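Local coordinates for RahU protein (Pseudomonas aeruginosa PAO1, PDB 6ZC2) that is an aegerolysin that interacts with the membrane sphingolipid ceramide phosphorylethanolamine, at residues A[7-12]-A[74-79]; A[48-53]-A[58-63]; A[83-88]-A[130-135]; A[91-94]-A[99-102]. All coordinates share one frame; numbering follows the deposited sequence.

Contact 1: residues A[7-12]-A[74-79]; sequences IAVKVV and GSFDCY
V9 meets the aromatic ring of F76 at its edge: methyl CG1 of V9 lies near the ring plane, 4.1 Å from F76 CZ. The two side chains lie antiparallel, each passing the other. V11, two residues further along the same strand, brings CG2 to 4.4 Å from F76 CZ, approaching the ring obliquely. One ring carbon, the far end of the phenylalanine, is thus flanked by two valine methyls. In F76, chi1 of 60° sets CG over the strand's own backbone, flanked by N and C, and from there the ring projects from strand 72-80 into the interior. The backbones stay well apart, with V9 CA and F76 CA 10.6 Å from each other, as expected for strands 6-13 and 72-80 in the two facing sheets of a beta sandwich. Other apolar side chains surround this point: F88 meets the F76 ring with planes at about 25°, I60 also touches F76, and L130 and L132 pack on V9 and V11. What joins these two segments is therefore dispersion and the exclusion of water, without any directional bond between them.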
loop_
_atom_site.group_PDB
_atom_site.type_symbol
_atom_site.label_atom_id
_atom_site.label_comp_id
_atom_site.label_asym_id
_atom_site.label_seq_id
_atom_site.Cartn_x
_atom_site.Cartn_y
_atom_site.Cartn_z
ATOM N N ILE A 7 -8.633 -0.892 -0.236
ATOM C CA ILE A 7 -7.499 -1.461 0.483
ATOM C C ILE A 7 -6.967 -0.380 1.417
ATOM O O ILE A 7 -7.025 0.813 1.108
ATOM C CB ILE A 7 -6.390 -1.940 -0.497
ATOM C CG1 ILE A 7 -5.262 -2.682 0.245
ATOM C CG2 ILE A 7 -5.831 -0.761 -1.305
ATOM C CD1 ILE A 7 -4.195 -3.266 -0.667
ATOM N N ALA A 8 -6.446 -0.794 2.570
ATOM C CA ALA A 8 -5.728 0.114 3.457
ATOM C C ALA A 8 -4.481 -0.615 3.932
ATOM O O ALA A 8 -4.586 -1.686 4.538
ATOM C CB ALA A 8 -6.604 0.563 4.633
ATOM N N VAL A 9 -3.309 -0.045 3.644
ATOM C CA VAL A 9 -2.023 -0.676 3.930
ATOM C C VAL A 9 -1.398 0.004 5.141
ATOM O O VAL A 9 -1.081 1.200 5.096
ATOM C CB VAL A 9 -1.084 -0.607 2.716
ATOM C CG1 VAL A 9 0.182 -1.397 2.995
ATOM C CG2 VAL A 9 -1.795 -1.103 1.453
ATOM N N LYS A 10 -1.202 -0.758 6.220
ATOM C CA LYS A 10 -0.543 -0.260 7.428
ATOM C C LYS A 10 0.961 -0.443 7.248
ATOM O O LYS A 10 1.448 -1.577 7.194
ATOM C CB LYS A 10 -1.038 -1.025 8.654
ATOM C CG LYS A 10 -0.434 -0.540 9.963
ATOM C CD LYS A 10 -0.935 -1.353 11.154
ATOM C CE LYS A 10 -0.186 -0.981 12.425
ATOM N NZ LYS A 10 -0.879 -1.490 13.650
ATOM N N VAL A 11 1.698 0.660 7.139
ATOM C CA VAL A 11 3.144 0.627 6.918
ATOM C C VAL A 11 3.838 0.608 8.279
ATOM O O VAL A 11 3.794 1.596 9.023
ATOM C CB VAL A 11 3.606 1.815 6.063
ATOM C CG1 VAL A 11 5.112 1.768 5.853
ATOM C CG2 VAL A 11 2.866 1.819 4.729
ATOM N N VAL A 12 4.462 -0.524 8.606
ATOM C CA VAL A 12 5.141 -0.754 9.881
ATOM C C VAL A 12 6.642 -0.781 9.608
ATOM O O VAL A 12 7.148 -1.690 8.938
ATOM C CB VAL A 12 4.670 -2.059 10.545
ATOM C CG1 VAL A 12 5.442 -2.318 11.840
ATOM C CG2 VAL A 12 3.157 -2.023 10.794
ATOM N N GLY A 74 -3.089 -0.086 -8.031
ATOM C CA GLY A 74 -1.992 0.867 -8.004
ATOM C C GLY A 74 -0.780 0.307 -7.289
ATOM O O GLY A 74 -0.684 -0.898 -7.039
ATOM N N SER A 75 0.153 1.204 -6.967
ATOM C CA SER A 75 1.395 0.807 -6.310
ATOM C C SER A 75 2.039 2.001 -5.616
ATOM O O SER A 75 1.700 3.158 -5.883
ATOM C CB SER A 75 2.391 0.215 -7.309
ATOM O OG SER A 75 2.831 1.199 -8.221
ATOM N N PHE A 76 2.991 1.697 -4.730
ATOM C CA PHE A 76 3.906 2.695 -4.186
ATOM C C PHE A 76 5.248 2.028 -3.895
ATOM O O PHE A 76 5.319 0.816 -3.660
ATOM C CB PHE A 76 3.361 3.435 -2.942
ATOM C CG PHE A 76 3.049 2.537 -1.767
ATOM C CD1 PHE A 76 4.036 2.182 -0.846
ATOM C CD2 PHE A 76 1.755 2.065 -1.572
ATOM C CE1 PHE A 76 3.735 1.353 0.236
ATOM C CE2 PHE A 76 1.453 1.239 -0.501
ATOM C CZ PHE A 76 2.441 0.884 0.406
ATOM N N ASP A 77 6.315 2.827 -3.913
ATOM C CA ASP A 77 7.654 2.349 -3.590
ATOM C C ASP A 77 8.023 2.734 -2.157
ATOM O O ASP A 77 7.552 3.742 -1.616
ATOM C CB ASP A 77 8.709 2.919 -4.550
ATOM C CG ASP A 77 8.594 2.377 -5.961
ATOM O OD1 ASP A 77 7.816 1.424 -6.186
ATOM O OD2 ASP A 77 9.276 2.935 -6.850
ATOM N N CYS A 78 8.892 1.917 -1.554
ATOM C CA CYS A 78 9.466 2.175 -0.240
ATOM C C CYS A 78 10.967 2.383 -0.391
ATOM O O CYS A 78 11.643 1.570 -1.041
ATOM C CB CYS A 78 9.206 0.986 0.698
ATOM S SG CYS A 78 7.455 0.691 1.040
ATOM N N TYR A 79 11.483 3.462 0.215
ATOM C CA TYR A 79 12.897 3.823 0.156
ATOM C C TYR A 79 13.499 3.974 1.554
ATOM O O TYR A 79 12.855 4.489 2.474
ATOM C CB TYR A 79 13.096 5.146 -0.628
ATOM C CG TYR A 79 13.215 4.940 -2.121
ATOM C CD1 TYR A 79 12.094 4.777 -2.928
ATOM C CD2 TYR A 79 14.462 4.865 -2.720
ATOM C CE1 TYR A 79 12.216 4.556 -4.292
ATOM C CE2 TYR A 79 14.601 4.639 -4.080
ATOM C CZ TYR A 79 13.478 4.491 -4.863
ATOM O OH TYR A 79 13.622 4.265 -6.211
#

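Contact 2: residues A[48-53]-A[58-63]; sequences SSMNVQ and QWIASC. With EDO (1,2-ethanediol), chain H; EDO (1,2-ethanediol), chain G; EDO (1,2-ethanediol), chain C.
M50 and Q58 face each other across a beta-arch, in which strand 51-53, at the edge of the five-stranded sheet, turns through residues 54-57 into strand 58-63 of the opposing sheet. The M50 chain bends at its thioether (chi3 70°), which brings CE to 3.4 Å from Q58 OE1 and leaves SD 3.9 Å from I60 CG1. M50 thereby sits between the two segments, its sulfur on I60 and its methyl against the glutamine oxygen. Q58 reaches the other way, extended beyond CG and long enough to carry NE2 to the backbone of N51. It gives N51 O a weak, bent bond of 3.1 Å (N-H...O 129°) and also donates to a water that accepts from Q53 N. V52 backs this amide with its CG2 methyl, 4.1 Å from Q58 NE2. In the next shell, R23 bonds both M50 O and N51 OD1 and so probably steadies N51, while I22 packs on M50 and I60. Three ethanediol molecules, probably from the crystallisation liquor, border the outer side. One sets its carbons at the edge of the Q58 amide, near its plane, and takes an almost straight bond from N51 N to its O1, 2.9 Å long (177°). Another accepts from W59 N, and the third receives A61 N at its O2, 2.8 Å away.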
loop_
_atom_site.group_PDB
_atom_site.type_symbol
_atom_site.label_atom_id
_atom_site.label_comp_id
_atom_site.label_asym_id
_atom_site.label_seq_id
_atom_site.Cartn_x
_atom_site.Cartn_y
_atom_site.Cartn_z
ATOM N N SER A 48 3.194 10.322 -2.129
ATOM C CA SER A 48 4.592 10.187 -2.550
ATOM C C SER A 48 5.555 11.107 -1.792
ATOM O O SER A 48 6.750 11.176 -2.160
ATOM C CB SER A 48 4.715 10.439 -4.054
ATOM O OG SER A 48 3.925 9.529 -4.803
ATOM N N SER A 49 5.055 11.812 -0.779
ATOM C CA SER A 49 5.865 12.658 0.083
ATOM C C SER A 49 5.919 12.146 1.518
ATOM O O SER A 49 6.592 12.759 2.359
ATOM C CB SER A 49 5.332 14.097 0.060
ATOM O OG SER A 49 5.271 14.596 -1.270
ATOM N N MET A 50 5.222 11.049 1.825
ATOM C CA MET A 50 5.141 10.548 3.194
ATOM C C MET A 50 6.471 9.957 3.659
ATOM O O MET A 50 7.144 9.239 2.913
ATOM C CB MET A 50 4.082 9.443 3.290
ATOM C CG MET A 50 2.664 9.877 3.012
ATOM S SD MET A 50 1.510 8.485 2.900
ATOM C CE MET A 50 1.442 7.938 4.598
ATOM N N ASN A 51 6.832 10.240 4.918
ATOM C CA ASN A 51 7.928 9.572 5.614
ATOM C C ASN A 51 7.336 8.887 6.840
ATOM O O ASN A 51 6.686 9.544 7.664
ATOM C CB ASN A 51 8.996 10.578 6.061
ATOM C CG ASN A 51 9.922 11.009 4.934
ATOM O OD1 ASN A 51 9.759 10.621 3.788
ATOM N ND2 ASN A 51 10.923 11.799 5.277
ATOM N N VAL A 52 7.541 7.576 6.958
ATOM C CA VAL A 52 6.978 6.779 8.046
ATOM C C VAL A 52 8.102 6.410 9.012
ATOM O O VAL A 52 9.154 5.908 8.590
ATOM C CB VAL A 52 6.249 5.530 7.513
ATOM C CG1 VAL A 52 5.565 4.779 8.662
ATOM C CG2 VAL A 52 5.226 5.914 6.445
ATOM N N GLN A 53 7.880 6.660 10.308
ATOM C CA GLN A 53 8.884 6.454 11.347
ATOM C C GLN A 53 8.637 5.160 12.114
ATOM O O GLN A 53 7.490 4.804 12.413
ATOM C CB GLN A 53 8.884 7.611 12.352
ATOM C CG GLN A 53 8.882 8.987 11.717
ATOM C CD GLN A 53 10.124 9.258 10.889
ATOM O OE1 GLN A 53 11.178 8.651 11.104
ATOM N NE2 GLN A 53 10.006 10.174 9.930
ATOM N N GLN A 58 1.799 4.385 9.763
ATOM C CA GLN A 58 0.858 5.204 9.011
ATOM C C GLN A 58 0.184 4.333 7.957
ATOM O O GLN A 58 0.726 3.307 7.543
ATOM C CB GLN A 58 1.555 6.400 8.338
ATOM C CG GLN A 58 2.082 7.441 9.311
ATOM C CD GLN A 58 2.783 8.581 8.607
ATOM O OE1 GLN A 58 2.229 9.192 7.689
ATOM N NE2 GLN A 58 4.013 8.864 9.013
ATOM N N TRP A 59 -0.994 4.762 7.507
ATOM C CA TRP A 59 -1.806 3.994 6.569
ATOM C C TRP A 59 -1.889 4.676 5.205
ATOM O O TRP A 59 -2.077 5.893 5.115
ATOM C CB TRP A 59 -3.221 3.816 7.119
ATOM C CG TRP A 59 -3.312 2.950 8.339
ATOM C CD1 TRP A 59 -2.961 3.285 9.622
ATOM C CD2 TRP A 59 -3.801 1.605 8.395
ATOM N NE1 TRP A 59 -3.204 2.232 10.468
ATOM C CE2 TRP A 59 -3.724 1.190 9.743
ATOM C CE3 TRP A 59 -4.298 0.710 7.436
ATOM C CZ2 TRP A 59 -4.145 -0.077 10.161
ATOM C CZ3 TRP A 59 -4.704 -0.550 7.850
ATOM C CH2 TRP A 59 -4.628 -0.931 9.204
ATOM N N ILE A 60 -1.765 3.875 4.146
ATOM C CA ILE A 60 -2.005 4.306 2.769
ATOM C C ILE A 60 -3.253 3.578 2.290
ATOM O O ILE A 60 -3.260 2.343 2.205
ATOM C CB ILE A 60 -0.800 3.992 1.872
ATOM C CG1 ILE A 60 0.433 4.746 2.379
ATOM C CG2 ILE A 60 -1.098 4.353 0.427
ATOM C CD1 ILE A 60 1.722 4.291 1.759
ATOM N N ALA A 61 -4.309 4.331 1.983
ATOM C CA ALA A 61 -5.606 3.747 1.666
ATOM C C ALA A 61 -6.067 4.197 0.286
ATOM O O ALA A 61 -5.848 5.349 -0.115
ATOM C CB ALA A 61 -6.660 4.120 2.719
ATOM N N SER A 62 -6.715 3.281 -0.435
ATOM C CA SER A 62 -7.209 3.564 -1.773
ATOM C C SER A 62 -8.536 2.845 -1.986
ATOM O O SER A 62 -8.729 1.730 -1.492
ATOM C CB SER A 62 -6.191 3.112 -2.832
ATOM O OG SER A 62 -6.631 3.377 -4.155
ATOM N N CYS A 63 -9.450 3.490 -2.710
ATOM C CA CYS A 63 -10.741 2.890 -3.018
ATOM C C CYS A 63 -11.129 3.240 -4.448
ATOM O O CYS A 63 -10.537 4.121 -5.080
ATOM C CB CYS A 63 -11.835 3.318 -2.027
ATOM S SG CYS A 63 -12.233 5.090 -2.046
HETATM C C1 EDO H . 4.280 11.341 6.492
HETATM O O1 EDO H . 5.290 12.340 6.275
HETATM C C2 EDO H . 2.903 11.953 6.275
HETATM O O2 EDO H . 2.389 12.435 7.522
HETATM C C1 EDO G . -3.240 6.953 10.662
HETATM O O1 EDO G . -4.248 6.568 9.718
HETATM C C2 EDO G . -2.257 7.904 9.991
HETATM O O2 EDO G . -1.689 7.267 8.840
HETATM C C1 EDO C . -2.364 8.849 2.929
HETATM O O1 EDO C . -3.354 9.514 3.726
HETATM C C2 EDO C . -3.061 8.147 1.775
HETATM O O2 EDO C . -3.919 7.120 2.273
HETATM O O HOH W 1 5.380 7.730 11.263
#

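Contact 3: residues A[83-88]-A[130-135]; sequences TKMGTF and LTLGRF. With EDO (1,2-ethanediol), chain F.
One hydroxyl of a bound ethanediol, O2, is held by two partners: K84 NZ donates to it over 2.8 Å, and it donates in turn to T87 OG1, also at 2.8 Å. The same K84 NZ reaches the second hydroxyl, O1, at 2.9 Å, so the diol is gripped by both ends. The fully extended K84 chain carries its ammonium group along the strand to T87, whose OG1 is also bonded to D77. The diol probably comes from the crystallisation liquor. Strand 83-92 belongs to one sheet of the beta sandwich and strand 126-134 to the other, and between K84 and T87 the former carries a classic beta bulge, where M85 and G86 both face C78. G86 adopts backbone angles (161°/-171°) that suit glycine, since a CB would press on the carbonyl O of M85. M85 turns inward, where its CE lies 3.9 Å from L132 CB and 4.0 Å from L132 CD2; the two side chains cross obliquely. The bend at chi3 (47°) sets that methyl against the leucine. Further along, L130 CD2 comes to 4.0 Å from F88 CD1, approaching the ring at a slant, while the two side chains pass in opposite directions.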
loop_
_atom_site.group_PDB
_atom_site.type_symbol
_atom_site.label_atom_id
_atom_site.label_comp_id
_atom_site.label_asym_id
_atom_site.label_seq_id
_atom_site.Cartn_x
_atom_site.Cartn_y
_atom_site.Cartn_z
ATOM N N THR A 83 18.165 4.531 -1.118
ATOM C CA THR A 83 18.197 3.132 -1.546
ATOM C C THR A 83 16.789 2.546 -1.642
ATOM O O THR A 83 16.047 2.531 -0.648
ATOM C CB THR A 83 19.033 2.316 -0.561
ATOM O OG1 THR A 83 20.342 2.889 -0.461
ATOM C CG2 THR A 83 19.149 0.873 -1.035
ATOM N N LYS A 84 16.431 2.030 -2.822
ATOM C CA LYS A 84 15.121 1.410 -2.995
ATOM C C LYS A 84 15.018 0.132 -2.167
ATOM O O LYS A 84 15.901 -0.732 -2.218
ATOM C CB LYS A 84 14.879 1.089 -4.471
ATOM C CG LYS A 84 13.453 0.639 -4.758
ATOM C CD LYS A 84 13.263 0.252 -6.216
ATOM C CE LYS A 84 11.814 -0.097 -6.507
ATOM N NZ LYS A 84 11.617 -0.579 -7.907
ATOM N N MET A 85 13.916 0.002 -1.425
ATOM C CA MET A 85 13.619 -1.215 -0.672
ATOM C C MET A 85 12.728 -2.173 -1.452
ATOM O O MET A 85 12.929 -3.391 -1.383
ATOM C CB MET A 85 12.949 -0.868 0.662
ATOM C CG MET A 85 13.790 0.016 1.566
ATOM S SD MET A 85 12.833 0.782 2.885
ATOM C CE MET A 85 11.925 -0.657 3.459
ATOM N N GLY A 86 11.742 -1.649 -2.173
ATOM C CA GLY A 86 10.836 -2.474 -2.946
ATOM C C GLY A 86 9.559 -1.722 -3.278
ATOM O O GLY A 86 9.449 -0.514 -3.058
ATOM N N THR A 87 8.595 -2.474 -3.821
ATOM C CA THR A 87 7.346 -1.923 -4.344
ATOM C C THR A 87 6.162 -2.721 -3.813
ATOM O O THR A 87 6.158 -3.954 -3.904
ATOM C CB THR A 87 7.329 -1.981 -5.881
ATOM O OG1 THR A 87 8.426 -1.221 -6.398
ATOM C CG2 THR A 87 6.005 -1.450 -6.444
ATOM N N PHE A 88 5.158 -2.022 -3.276
ATOM C CA PHE A 88 3.885 -2.633 -2.901
ATOM C C PHE A 88 2.849 -2.347 -3.988
ATOM O O PHE A 88 2.679 -1.190 -4.384
ATOM C CB PHE A 88 3.380 -2.098 -1.556
ATOM C CG PHE A 88 2.165 -2.828 -1.058
ATOM C CD1 PHE A 88 2.289 -3.988 -0.312
ATOM C CD2 PHE A 88 0.890 -2.393 -1.392
ATOM C CE1 PHE A 88 1.171 -4.686 0.115
ATOM C CE2 PHE A 88 -0.229 -3.096 -0.977
ATOM C CZ PHE A 88 -0.088 -4.242 -0.227
ATOM N N LEU A 130 1.964 -4.217 6.315
ATOM C CA LEU A 130 3.230 -4.350 5.595
ATOM C C LEU A 130 4.357 -4.045 6.580
ATOM O O LEU A 130 4.539 -2.892 6.983
ATOM C CB LEU A 130 3.270 -3.380 4.407
ATOM C CG LEU A 130 4.579 -3.304 3.620
ATOM C CD1 LEU A 130 4.930 -4.648 2.988
ATOM C CD2 LEU A 130 4.495 -2.210 2.562
ATOM N N THR A 131 5.102 -5.071 6.989
ATOM C CA THR A 131 6.158 -4.916 7.987
ATOM C C THR A 131 7.521 -4.934 7.295
ATOM O O THR A 131 7.898 -5.938 6.674
ATOM C CB THR A 131 6.048 -6.003 9.061
ATOM O OG1 THR A 131 4.754 -5.927 9.681
ATOM C CG2 THR A 131 7.113 -5.819 10.125
ATOM N N LEU A 132 8.252 -3.821 7.403
ATOM C CA LEU A 132 9.459 -3.560 6.621
ATOM C C LEU A 132 10.696 -3.580 7.508
ATOM O O LEU A 132 10.734 -2.896 8.539
ATOM C CB LEU A 132 9.360 -2.181 5.963
ATOM C CG LEU A 132 8.227 -1.986 4.961
ATOM C CD1 LEU A 132 7.960 -0.499 4.696
ATOM C CD2 LEU A 132 8.536 -2.705 3.656
ATOM N N GLY A 133 11.727 -4.312 7.072
ATOM C CA GLY A 133 12.983 -4.350 7.795
ATOM C C GLY A 133 14.188 -4.499 6.885
ATOM O O GLY A 133 14.069 -4.756 5.681
ATOM N N ARG A 134 15.364 -4.314 7.493
ATOM C CA ARG A 134 16.655 -4.484 6.840
ATOM C C ARG A 134 17.282 -5.782 7.334
ATOM O O ARG A 134 17.264 -6.067 8.535
ATOM C CB ARG A 134 17.575 -3.303 7.176
ATOM C CG ARG A 134 19.038 -3.489 6.780
ATOM C CD ARG A 134 19.357 -2.785 5.468
ATOM N NE ARG A 134 20.782 -2.815 5.141
ATOM C CZ ARG A 134 21.630 -1.816 5.370
ATOM N NH1 ARG A 134 22.908 -1.939 5.033
ATOM N NH2 ARG A 134 21.204 -0.692 5.933
ATOM N N PHE A 135 17.844 -6.567 6.407
ATOM C CA PHE A 135 18.263 -7.932 6.704
ATOM C C PHE A 135 19.646 -8.243 6.148
ATOM O O PHE A 135 20.119 -7.615 5.196
ATOM C CB PHE A 135 17.238 -8.942 6.141
ATOM C CG PHE A 135 15.912 -8.885 6.838
ATOM C CD1 PHE A 135 14.956 -7.937 6.481
ATOM C CD2 PHE A 135 15.643 -9.736 7.899
ATOM C CE1 PHE A 135 13.755 -7.856 7.156
ATOM C CE2 PHE A 135 14.442 -9.656 8.577
ATOM C CZ PHE A 135 13.499 -8.711 8.206
HETATM C C1 EDO F . 11.252 -3.971 -6.512
HETATM O O1 EDO F . 12.391 -3.229 -6.972
HETATM C C2 EDO F . 10.259 -4.134 -7.656
HETATM O O2 EDO F . 9.931 -2.847 -8.190
#

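Contact 4: residues A[91-94]-A[99-102]; sequences DDPW and TNTW. With EDO (1,2-ethanediol), chain J; TRS (2-amino-2-hydroxymethyl-propane-1,3-diol), chain B; EDO (1,2-ethanediol), chain D.
The beta hairpin of strands 83-92 and 101-106 ends here, where the ladder gives way to the connecting loop and a bound TRIS molecule, likely a crystallisation component. D91 and T101 form an antiparallel hydrogen-bonded pair: D91 N donates to T101 O over 2.9 Å, and T101 N returns a bond of 3.1 Å to D91 O, lying in its carbonyl plane. On the face carrying these two side chains, D91 CB and T101 OG1 are 3.7 Å apart. A water ties the same face together by donating to D91 OD2 and T99 O and accepting from T101 OG1. Beyond the pair, D92 and N100 run alongside each other in the same sense, with carboxylate and amide planes 59° apart. D92 OD1 and N100 OD1, both acceptors, are 3.3 Å from each other without bonding. In N100, CG stands opposite the carbonyl carbon (chi1 -54°), which carries OD1 toward D92, the TRIS amine and P93, whose CD lies 3.4 Å from N100 OD1. The amine of TRIS gives a bond of 2.8 Å to N100 OD1 and another of 2.9 Å to P93 O. N100 is held in place by ND2, which bonds the carbonyls of N119 and G122, while D92 OD2 takes the I125 amide. TRIS is also bonded to K95, A98 and G122. On the other strand, an ethanediol covers one face of the W102 indole. A carbonyl, an amide oxygen and a nearby carboxylate form a setting that would probably favour a protonated amine.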
loop_
_atom_site.group_PDB
_atom_site.type_symbol
_atom_site.label_atom_id
_atom_site.label_comp_id
_atom_site.label_asym_id
_atom_site.label_seq_id
_atom_site.Cartn_x
_atom_site.Cartn_y
_atom_site.Cartn_z
ATOM N N ASP A 91 -4.472 -5.025 -6.621
ATOM C CA ASP A 91 -5.542 -4.991 -7.615
ATOM C C ASP A 91 -6.813 -5.523 -6.966
ATOM O O ASP A 91 -6.852 -6.683 -6.542
ATOM C CB ASP A 91 -5.169 -5.833 -8.836
ATOM C CG ASP A 91 -6.267 -5.863 -9.874
ATOM O OD1 ASP A 91 -6.943 -4.827 -10.054
ATOM O OD2 ASP A 91 -6.450 -6.920 -10.515
ATOM N N ASP A 92 -7.842 -4.673 -6.889
ATOM C CA ASP A 92 -9.133 -4.989 -6.272
ATOM C C ASP A 92 -10.201 -4.657 -7.307
ATOM O O ASP A 92 -10.720 -3.531 -7.334
ATOM C CB ASP A 92 -9.312 -4.156 -4.998
ATOM C CG ASP A 92 -10.591 -4.474 -4.233
ATOM O OD1 ASP A 92 -11.433 -5.259 -4.729
ATOM O OD2 ASP A 92 -10.747 -3.918 -3.121
ATOM N N PRO A 93 -10.556 -5.607 -8.175
ATOM C CA PRO A 93 -11.509 -5.309 -9.254
ATOM C C PRO A 93 -12.945 -5.185 -8.761
ATOM O O PRO A 93 -13.327 -5.688 -7.701
ATOM C CB PRO A 93 -11.371 -6.508 -10.205
ATOM C CG PRO A 93 -10.101 -7.199 -9.801
ATOM C CD PRO A 93 -9.961 -6.946 -8.331
ATOM N N TRP A 94 -13.752 -4.506 -9.580
ATOM C CA TRP A 94 -15.174 -4.346 -9.290
ATOM C C TRP A 94 -15.992 -5.540 -9.770
ATOM O O TRP A 94 -16.917 -5.979 -9.076
ATOM C CB TRP A 94 -15.697 -3.066 -9.946
ATOM C CG TRP A 94 -17.191 -2.907 -9.876
ATOM C CD1 TRP A 94 -17.912 -2.356 -8.854
ATOM C CD2 TRP A 94 -18.148 -3.296 -10.874
ATOM N NE1 TRP A 94 -19.254 -2.383 -9.152
ATOM C CE2 TRP A 94 -19.425 -2.954 -10.384
ATOM C CE3 TRP A 94 -18.048 -3.904 -12.131
ATOM C CZ2 TRP A 94 -20.593 -3.198 -11.106
ATOM C CZ3 TRP A 94 -19.211 -4.145 -12.848
ATOM C CH2 TRP A 94 -20.465 -3.792 -12.332
ATOM N N THR A 99 -10.205 -12.633 -8.567
ATOM C CA THR A 99 -9.472 -12.705 -7.312
ATOM C C THR A 99 -8.714 -11.401 -7.091
ATOM O O THR A 99 -8.110 -10.860 -8.023
ATOM C CB THR A 99 -8.478 -13.873 -7.350
ATOM O OG1 THR A 99 -9.186 -15.102 -7.551
ATOM C CG2 THR A 99 -7.690 -13.959 -6.050
ATOM N N ASN A 100 -8.760 -10.892 -5.862
ATOM C CA ASN A 100 -7.959 -9.729 -5.509
ATOM C C ASN A 100 -6.522 -10.169 -5.268
ATOM O O ASN A 100 -6.269 -11.271 -4.773
ATOM C CB ASN A 100 -8.478 -9.088 -4.222
ATOM C CG ASN A 100 -9.956 -8.762 -4.277
ATOM O OD1 ASN A 100 -10.480 -8.361 -5.318
ATOM N ND2 ASN A 100 -10.642 -8.939 -3.151
ATOM N N THR A 101 -5.572 -9.299 -5.619
ATOM C CA THR A 101 -4.161 -9.605 -5.438
ATOM C C THR A 101 -3.434 -8.419 -4.817
ATOM O O THR A 101 -3.847 -7.266 -4.968
ATOM C CB THR A 101 -3.467 -10.001 -6.758
ATOM O OG1 THR A 101 -3.608 -8.944 -7.713
ATOM C CG2 THR A 101 -4.054 -11.289 -7.320
ATOM N N TRP A 102 -2.347 -8.723 -4.109
ATOM C CA TRP A 102 -1.458 -7.697 -3.573
ATOM C C TRP A 102 -0.114 -8.342 -3.269
ATOM O O TRP A 102 -0.025 -9.555 -3.058
ATOM C CB TRP A 102 -2.037 -7.015 -2.324
ATOM C CG TRP A 102 -2.287 -7.961 -1.194
ATOM C CD1 TRP A 102 -1.442 -8.246 -0.162
ATOM C CD2 TRP A 102 -3.454 -8.770 -0.994
ATOM N NE1 TRP A 102 -2.009 -9.181 0.669
ATOM C CE2 TRP A 102 -3.244 -9.523 0.179
ATOM C CE3 TRP A 102 -4.654 -8.931 -1.693
ATOM C CZ2 TRP A 102 -4.194 -10.423 0.671
ATOM C CZ3 TRP A 102 -5.594 -9.827 -1.206
ATOM C CH2 TRP A 102 -5.359 -10.556 -0.033
HETATM C C1 EDO J . -2.282 -12.224 -2.583
HETATM O O1 EDO J . -2.182 -11.756 -3.930
HETATM C C2 EDO J . -3.697 -12.737 -2.338
HETATM O O2 EDO J . -4.255 -13.224 -3.565
HETATM C C TRS B . -13.947 -8.897 -6.531
HETATM C C1 TRS B . -15.315 -8.303 -6.847
HETATM C C2 TRS B . -13.212 -9.265 -7.815
HETATM C C3 TRS B . -14.115 -10.132 -5.655
HETATM N N TRS B . -13.158 -7.888 -5.810
HETATM O O1 TRS B . -15.934 -7.876 -5.654
HETATM O O2 TRS B . -14.014 -10.139 -8.586
HETATM O O3 TRS B . -12.849 -10.645 -5.299
HETATM C C1 EDO D . -10.252 -1.888 -11.785
HETATM O O1 EDO D . -11.525 -2.364 -11.349
HETATM C C2 EDO D . -9.166 -2.630 -11.014
HETATM O O2 EDO D . -9.067 -3.986 -11.470
HETATM O O HOH W 2 -6.062 -9.319 -9.109
#

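Contacts 1 and 3 are buried and wholly apolar between their segments, joining the two sheets of the sandwich through valine, leucine, methionine and phenylalanine. Contacts 2 and 4 lie partly exposed, about 20 Å apart between centres and on opposite sides of the chain's centre; there glutamine, asparagine and backbone groups work with water and solvent molecules. Contact 2 also bridges the sheets, whereas contact 4 pairs neighbouring strands of one sheet. Contacts 1, 2 and 3 all reach the six-stranded sheet; in it V9 N and V11 N probably bond I60 O and Q58 O, each at 2.8 Å. Contacts 3 and 4 both use strand 83-92, and F88 meets W102 between them.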